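Local coordinates for protein ESSB (Geobacillus thermodenitrificans, PDB 2YNQ) that serves as an integral membrane component of the type VII secretion system, seen here as its extracellular fragment, and binds copies of itself, at the interface of chains A and B. Residues are numbered along the deposited sequence; one frame, centred on the assembly and turned at random. Chains: chain A/B, ESSB.

Contact 1: the interface of chains A and B. Residues chain A 113, 117, 128; chain B 25, 29.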
# COMPACT_ATOMS: atom_id res chain seq x y z
N ARG A 113 -5.71 9.23 0.22
CA ARG A 113 -6.09 9.27 -1.19
C ARG A 113 -7.15 8.21 -1.47
O ARG A 113 -8.18 8.50 -2.06
CB ARG A 113 -4.87 9.04 -2.06
CG ARG A 113 -5.01 9.66 -3.40
CD ARG A 113 -3.97 9.17 -4.36
NE ARG A 113 -4.64 8.94 -5.62
CZ ARG A 113 -5.10 7.76 -6.00
NH1 ARG A 113 -4.91 6.69 -5.24
NH2 ARG A 113 -5.72 7.65 -7.17
N LYS A 117 -11.06 8.53 -2.61
CA LYS A 117 -11.44 7.76 -3.80
C LYS A 117 -12.76 7.01 -3.60
O LYS A 117 -13.59 6.95 -4.51
CB LYS A 117 -10.30 6.79 -4.19
CG LYS A 117 -10.36 6.19 -5.58
CD LYS A 117 -9.93 7.17 -6.65
CE LYS A 117 -10.80 7.01 -7.90
NZ LYS A 117 -10.67 8.15 -8.85
N GLN A 128 -12.80 14.84 -6.97
CA GLN A 128 -11.73 15.04 -7.93
C GLN A 128 -10.79 16.16 -7.49
O GLN A 128 -9.57 16.01 -7.59
CB GLN A 128 -12.28 15.26 -9.35
CG GLN A 128 -11.25 15.08 -10.50
CD GLN A 128 -10.50 13.74 -10.47
OE1 GLN A 128 -11.09 12.67 -10.68
NE2 GLN A 128 -9.20 13.79 -10.22
N SER B 25 -4.79 10.54 -10.38
CA SER B 25 -6.10 9.93 -10.24
C SER B 25 -6.90 10.11 -11.52
O SER B 25 -7.53 9.18 -12.01
CB SER B 25 -6.89 10.53 -9.06
OG SER B 25 -6.12 10.55 -7.87
N THR B 29 -8.67 7.37 -14.19
CA THR B 29 -10.06 7.25 -14.62
C THR B 29 -10.28 7.57 -16.10
O THR B 29 -11.17 7.00 -16.74
CB THR B 29 -11.04 8.06 -13.74
OG1 THR B 29 -10.66 9.42 -13.74
CG2 THR B 29 -11.03 7.55 -12.30
O HOH W 1 -8.31 7.52 -10.09
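A:Arg113 and B:Ser25 meet through a single hydroxyl held by two nitrogens, a compact example of how a guanidinium can pin a small polar side chain at a helix-helix contact between subunits. From CB the chain of A:Arg113 runs out through CG, anti to the backbone N (chi1 -153°), and on in extended form to CD, where a bend at chi3 swings the guanidinium round to present NE and one NH2 hydrogen together. NE donates to the hydroxyl OG of B:Ser25 at 3.1 Å. CZ stands behind, 3.5 Å from that OG, and NH2 donates to it as well at 3.0 Å. The oxygen sits close to the guanidinium plane, about 10° out of it, yet both bonds are bent, as expected when two converging N-H groups share one acceptor. NH2 also lies 3.6 Å from CB of B:Ser25, while the amide NE2 of A:Gln128, on helix 124-149, comes near that carbon more loosely from the neighbouring helix. An alanine in place of A:Arg113 would probably leave the hydroxyl of B:Ser25 without the two N-H groups that grip it here and free to turn about its CA–CB bond.

One turn further along the same helix, A:Lys117 reaches out tip to tip with B:Thr29, its amino nitrogen NZ 3.5 Å from the methyl CG2. NZ lies 2.7 Å from water 1, which in turn meets the backbone carbonyl O of B:Ser25, so that both the side chain and the backbone of this serine are engaged by chain A. The patch is small and mainly polar, and it lays the B helix 24-31 against helices 102-117 and 124-149 of A. It is a small part of a larger interface between two EssB copies, and may help orient helix 24-31 of B against the two helices of A.

Contact 2: the interface of chains A and B. Residues chain A 58, 60; chain B 106, 110, 142, 145.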
# COMPACT_ATOMS: atom_id res chain seq x y z
N THR A 58 5.37 -8.48 3.86
CA THR A 58 6.09 -9.72 4.12
C THR A 58 6.26 -9.84 5.63
O THR A 58 6.07 -8.86 6.36
CB THR A 58 7.49 -9.69 3.49
OG1 THR A 58 8.24 -8.63 4.08
CG2 THR A 58 7.41 -9.47 1.98
N GLU A 60 9.03 -10.21 7.16
CA GLU A 60 10.15 -9.38 7.53
C GLU A 60 9.71 -7.92 7.70
O GLU A 60 10.08 -7.27 8.69
CB GLU A 60 11.30 -9.51 6.54
CG GLU A 60 12.66 -9.73 7.24
CD GLU A 60 13.81 -8.97 6.56
OE1 GLU A 60 13.75 -7.72 6.50
OE2 GLU A 60 14.76 -9.63 6.08
N VAL B 106 6.87 -11.53 -5.14
CA VAL B 106 6.40 -11.48 -3.77
C VAL B 106 5.31 -10.44 -3.60
O VAL B 106 4.28 -10.70 -2.96
CB VAL B 106 7.54 -11.22 -2.77
CG1 VAL B 106 6.97 -10.90 -1.41
CG2 VAL B 106 8.48 -12.41 -2.70
N LEU B 110 1.42 -11.09 -2.41
CA LEU B 110 0.72 -10.37 -1.33
C LEU B 110 -0.62 -9.79 -1.76
O LEU B 110 -1.60 -9.94 -1.05
CB LEU B 110 1.62 -9.29 -0.73
CG LEU B 110 2.74 -9.86 0.16
CD1 LEU B 110 3.76 -8.76 0.47
CD2 LEU B 110 2.23 -10.55 1.46
N GLU B 142 11.32 -15.11 0.21
CA GLU B 142 11.92 -14.37 1.29
C GLU B 142 13.21 -15.03 1.78
O GLU B 142 14.20 -14.35 2.06
CB GLU B 142 10.93 -14.18 2.42
CG GLU B 142 9.95 -13.05 2.18
CD GLU B 142 10.65 -11.71 2.17
OE1 GLU B 142 11.21 -11.35 1.11
OE2 GLU B 142 10.69 -11.03 3.22
N ARG B 145 15.87 -14.21 -0.85
CA ARG B 145 16.35 -12.84 -0.71
C ARG B 145 17.38 -12.74 0.40
O ARG B 145 18.46 -12.17 0.21
CB ARG B 145 15.19 -11.87 -0.46
CG ARG B 145 15.61 -10.41 -0.43
CD ARG B 145 14.46 -9.46 -0.09
NE ARG B 145 13.74 -9.85 1.13
CZ ARG B 145 14.25 -9.80 2.36
NH1 ARG B 145 15.49 -9.39 2.57
NH2 ARG B 145 13.50 -10.18 3.39
O HOH W 2 10.72 -8.45 2.58
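This is a mixed polar and apolar patch of an interface between two copies of EssB, and it joins an intersubunit salt bridge to a small hydrophobic seat; self-association is consistent with the protein's known binding to identical copies, although the structure alone does not show that this pairing forms at the membrane. A:Glu60 and B:Arg145 carry the charged part. NH2 of B:Arg145 donates to the carboxylate OE2 of A:Glu60 at 3.0 Å along a nearly straight line (166° at H). The oxygen lies at the edge of the guanidinium, in its plane, whereas the nitrogen approaches from above the carboxylate, the two planes standing almost perpendicular at 89°.

The same arginine is positioned from within its own chain, an illustration of second-shell support. B:Glu142, one turn earlier on the helix, is gripped side-on: NE of B:Arg145 bonds OE1 at 2.9 Å, on the syn side but tilted out of the carboxylate plane, and NH2 bonds OE2 from above that plane. This fixes the rotation of the guanidinium, with NH2 shared between two acidic residues, and its positive charge would be expected to ease the nearness of their carboxylates.

A:Thr58 crosses B:Glu142 at about a right angle, its CB 3.5 Å from OE2. Its hydroxyl OG1 reaches that oxygen through water 2, which lies 2.7 Å from OE2. The threonine turns OG1 between the backbone N and the carbonyl carbon (chi1 62°), directing CG2 towards B, where it packs 3.7 Å from CG1 of B:Val106 and more distantly against CD1 of B:Leu110.

In the fold, A:Thr58 lies in the loop just before helix 59-67, whose first turn holds A:Glu60. Their partners come from two helices of chain B, 102-118 and the long C-terminal 124-152, so the start of one helix rests across a helix pair.

Contact 1 and contact 2 lie about 29 Å apart, measured between the centres of their C-alpha atoms, and illustrate how separated patches can brace the pair of chains in the deposited assembly. They share no residue, but both use the same helical region in opposite subunits: the penultimate and final helices belong to chain A in contact 1 and to chain B in contact 2. Through different stretches, these two helices receive different elements of the partner, helix 24-31 of B in one and the start of helix 59-67 of A in the other. They may thus be a recurrent docking region, while spaced attachments could limit rocking between subunits.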